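Local atomic coordinates of Gp26 (Listeria phage P40, PDB entry 4JZ5), a protein that is a phage endolysin whose catalytic domain, of glycosyl hydrolase family 25, probably cleaves the glycan strands of the peptidoglycan in the Listeria cell wall. Residues I49-G54 with L78-L83. Sequence-based numbering, arbitrary orientation. Where two conformers were deposited one is given.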
ATOM      1  N   ILE A  49       4.607  -2.454   2.136  1.00  4.06           N
ATOM      2  CA  ILE A  49       4.405  -3.330   3.274  1.00  4.02           C
ATOM      3  C   ILE A  49       3.345  -2.774   4.197  1.00  4.04           C
ATOM      4  O   ILE A  49       3.211  -1.562   4.366  1.00  4.34           O
ATOM      5  CB  ILE A  49       5.711  -3.618   4.050  1.00  5.57           C
ATOM      6  CG1 ILE A  49       6.202  -2.410   4.837  1.00  5.85           C
ATOM      7  CG2 ILE A  49       6.785  -4.101   3.095  1.00  5.78           C
ATOM      8  CD1 ILE A  49       7.509  -2.644   5.559  1.00  7.01           C
ATOM      9  N   ARG A  50       2.578  -3.659   4.818  0.56  4.25           N
ATOM     10  CA  ARG A  50       1.522  -3.235   5.736  0.56  3.95           C
ATOM     11  C   ARG A  50       2.114  -2.711   7.034  0.56  5.46           C
ATOM     12  O   ARG A  50       2.929  -3.387   7.660  0.56  5.87           O
ATOM     13  CB  ARG A  50       0.566  -4.382   6.049  0.56  6.97           C
ATOM     14  CG  ARG A  50      -0.692  -3.909   6.777  0.56  6.70           C
ATOM     15  CD  ARG A  50      -1.767  -4.973   6.857  0.56  9.71           C
ATOM     16  NE  ARG A  50      -1.433  -5.991   7.842  0.56  9.13           N
ATOM     17  CZ  ARG A  50      -2.242  -6.985   8.191  0.56 12.75           C
ATOM     18  NH1 ARG A  50      -3.440  -7.102   7.634  0.56 10.17           N
ATOM     19  NH2 ARG A  50      -1.849  -7.860   9.102  0.56 15.03           N
ATOM     20  N   SER A  51       1.680  -1.521   7.450  1.00  4.80           N
ATOM     21  CA  SER A  51       2.157  -0.909   8.675  1.00  5.55           C
ATOM     22  C   SER A  51       1.392  -1.339   9.914  1.00  5.28           C
ATOM     23  O   SER A  51       1.976  -1.521  10.982  1.00  5.95           O
ATOM     24  CB  SER A  51       2.062   0.609   8.563  1.00  6.15           C
ATOM     25  OG  SER A  51       0.733   1.058   8.350  1.00  6.11           O
ATOM     26  N   SER A  52       0.074  -1.466   9.775  1.00  5.05           N
ATOM     27  CA  SER A  52      -0.805  -1.449  10.923  1.00  5.19           C
ATOM     28  C   SER A  52      -2.231  -1.756  10.488  1.00  5.20           C
ATOM     29  O   SER A  52      -2.604  -1.526   9.338  1.00  5.65           O
ATOM     30  CB  SER A  52      -0.746  -0.075  11.603  1.00  6.23           C
ATOM     31  OG  SER A  52      -0.648   0.983  10.662  1.00  6.17           O
ATOM     32  N   ASN A  53      -3.000  -2.268  11.439  1.00  6.14           N
ATOM     33  CA  ASN A  53      -4.438  -2.483  11.330  1.00  6.24           C
ATOM     34  C   ASN A  53      -5.110  -1.572  12.341  1.00  6.06           C
ATOM     35  O   ASN A  53      -5.076  -1.838  13.552  1.00  6.63           O
ATOM     36  CB  ASN A  53      -4.810  -3.919  11.696  1.00  8.12           C
ATOM     37  CG  ASN A  53      -4.497  -4.920  10.607  1.00 13.50           C
ATOM     38  OD1 ASN A  53      -3.917  -4.594   9.576  1.00 18.66           O
ATOM     39  ND2 ASN A  53      -4.888  -6.161  10.836  1.00 15.13           N
ATOM     40  N   GLY A  54      -5.714  -0.493  11.859  1.00  6.11           N
ATOM     41  CA  GLY A  54      -6.305   0.484  12.757  1.00  6.81           C
ATOM     42  C   GLY A  54      -5.322   0.958  13.816  1.00  6.06           C
ATOM     43  O   GLY A  54      -4.135   1.118  13.554  1.00  7.01           O
ATOM     44  N   LEU A  78       4.805   2.017   2.704  1.00  3.79           N
ATOM     45  CA  LEU A  78       3.940   1.449   3.745  1.00  4.35           C
ATOM     46  C   LEU A  78       2.482   1.675   3.415  1.00  3.81           C
ATOM     47  O   LEU A  78       2.139   2.717   2.844  1.00  5.06           O
ATOM     48  CB  LEU A  78       4.158   2.123   5.100  1.00  5.28           C
ATOM     49  CG  LEU A  78       5.582   2.178   5.634  1.00  6.53           C
ATOM     50  CD1 LEU A  78       5.582   2.865   6.988  1.00  8.44           C
ATOM     51  CD2 LEU A  78       6.260   0.833   5.720  1.00  9.04           C
ATOM     52  N   TYR A  79       1.612   0.747   3.810  1.00  3.97           N
ATOM     53  CA  TYR A  79       0.182   0.991   3.741  1.00  3.98           C
ATOM     54  C   TYR A  79      -0.478   0.639   5.065  1.00  4.48           C
ATOM     55  O   TYR A  79      -0.173  -0.373   5.691  1.00  4.63           O
ATOM     56  CB  TYR A  79      -0.480   0.237   2.563  1.00  5.00           C
ATOM     57  CG  TYR A  79      -0.696  -1.255   2.754  1.00  4.80           C
ATOM     58  CD1 TYR A  79      -1.863  -1.740   3.336  1.00  5.24           C
ATOM     59  CD2 TYR A  79       0.240  -2.184   2.312  1.00  4.61           C
ATOM     60  CE1 TYR A  79      -2.090  -3.095   3.497  1.00  6.02           C
ATOM     61  CE2 TYR A  79       0.023  -3.555   2.476  1.00  5.90           C
ATOM     62  CZ  TYR A  79      -1.150  -3.995   3.060  1.00  5.33           C
ATOM     63  OH  TYR A  79      -1.392  -5.337   3.244  1.00  6.62           O
ATOM     64  N   HIS A  80      -1.429   1.480   5.462  1.00  4.33           N
ATOM     65  CA  HIS A  80      -2.201   1.319   6.681  1.00  4.08           C
ATOM     66  C   HIS A  80      -3.590   0.792   6.364  1.00  4.63           C
ATOM     67  O   HIS A  80      -4.278   1.361   5.516  1.00  4.73           O
ATOM     68  CB  HIS A  80      -2.363   2.681   7.357  1.00  4.22           C
ATOM     69  CG  HIS A  80      -3.227   2.630   8.570  1.00  4.44           C
ATOM     70  ND1 HIS A  80      -4.539   3.049   8.628  1.00  6.60           N
ATOM     71  CD2 HIS A  80      -2.921   2.147   9.788  1.00  3.91           C
ATOM     72  CE1 HIS A  80      -4.989   2.842   9.860  1.00  4.12           C
ATOM     73  NE2 HIS A  80      -4.026   2.289  10.572  1.00  7.33           N
ATOM     74  N   TYR A  81      -4.004  -0.280   7.039  1.00  4.56           N
ATOM     75  CA  TYR A  81      -5.339  -0.834   6.871  1.00  4.90           C
ATOM     76  C   TYR A  81      -6.291  -0.105   7.813  1.00  4.41           C
ATOM     77  O   TYR A  81      -6.228  -0.258   9.041  1.00  5.55           O
ATOM     78  CB  TYR A  81      -5.357  -2.350   7.143  1.00  6.62           C
ATOM     79  CG  TYR A  81      -6.688  -2.955   6.773  1.00  7.19           C
ATOM     80  CD1 TYR A  81      -7.760  -2.915   7.653  1.00  7.50           C
ATOM     81  CD2 TYR A  81      -6.898  -3.493   5.515  1.00  8.94           C
ATOM     82  CE1 TYR A  81      -8.987  -3.442   7.306  1.00  8.10           C
ATOM     83  CE2 TYR A  81      -8.133  -4.032   5.163  1.00  9.60           C
ATOM     84  CZ  TYR A  81      -9.169  -3.974   6.056  1.00  8.30           C
ATOM     85  OH  TYR A  81     -10.397  -4.495   5.705  1.00 10.72           O
ATOM     86  N   ALA A  82      -7.156   0.715   7.236  1.00  5.24           N
ATOM     87  CA  ALA A  82      -8.005   1.609   8.012  1.00  5.59           C
ATOM     88  C   ALA A  82      -9.183   0.926   8.691  1.00  5.34           C
ATOM     89  O   ALA A  82      -9.873   0.112   8.075  1.00  6.01           O
ATOM     90  CB  ALA A  82      -8.539   2.692   7.114  1.00  7.55           C
ATOM     91  N   LEU A  83      -9.423   1.322   9.937  1.00  5.37           N
ATOM     92  CA  LEU A  83     -10.555   0.856  10.733  1.00  5.98           C
ATOM     93  C   LEU A  83     -11.169   2.013  11.527  1.00  5.57           C
ATOM     94  O   LEU A  83     -11.826   1.802  12.540  1.00  6.13           O
ATOM     95  CB  LEU A  83     -10.098  -0.236  11.696  1.00  5.99           C
ATOM     96  CG  LEU A  83      -9.671  -1.529  10.999  1.00  6.45           C
ATOM     97  CD1 LEU A  83      -8.961  -2.468  11.961  1.00  8.03           C
ATOM     98  CD2 LEU A  83     -10.855  -2.222  10.358  1.00  9.28           C
TER
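Tyr79 O is gripped by two groups of the neighbouring parallel strand. Ser51 N gives it a nearly straight hydrogen bond of 2.8 Å, and Arg50 CA adds a CA-H...O contact of 3.3 Å. Ser51 is the extra residue of a beta bulge: Arg50 pairs with Tyr79 and Asn53 with Tyr81, so three steps on one strand match two on the other. Its small side chain fits where the bulge turns it toward the partner strand.

One face of the Tyr79 ring lies against Arg50, with Arg50 CB 3.5 Å from Tyr79 CZ. With CG between the backbone N and the carbonyl carbon (chi1 76°), the ring swings over Arg50, whose CA makes a CH-pi contact 3.8 Å from the Tyr79 centroid. The long arginine chain supplies methylenes to the ring, while its NE reaches on to a salt bridge with Asp59. On the opposite face of the sheet from Arg50 and Tyr79, the branched Ile49 and Leu78 lie side by side, tightly packed at 3.4 Å between Ile49 CG1 and Leu78 CD2.

Past the bulge, Gly54 N bonds Tyr81 O at 2.9 Å. Gly54 has a positive phi and, with no side chain, lets Leu83 CB come within 4.0 Å of its CA. The imidazole of His80 reaches forward along the strands, its NE2 donating in the ring plane to Gly54 O at 3.2 Å, although this donor stands above the carbonyl plane.

Adjacent strands of the family's beta/alpha barrel meet here, joined through helix 62-72 in a beta-alpha-beta crossover. Ile49 packs on that helix and Leu78 on helix 87-106, whereas Tyr79 and Tyr81 touch Asp117 of strand 114-117.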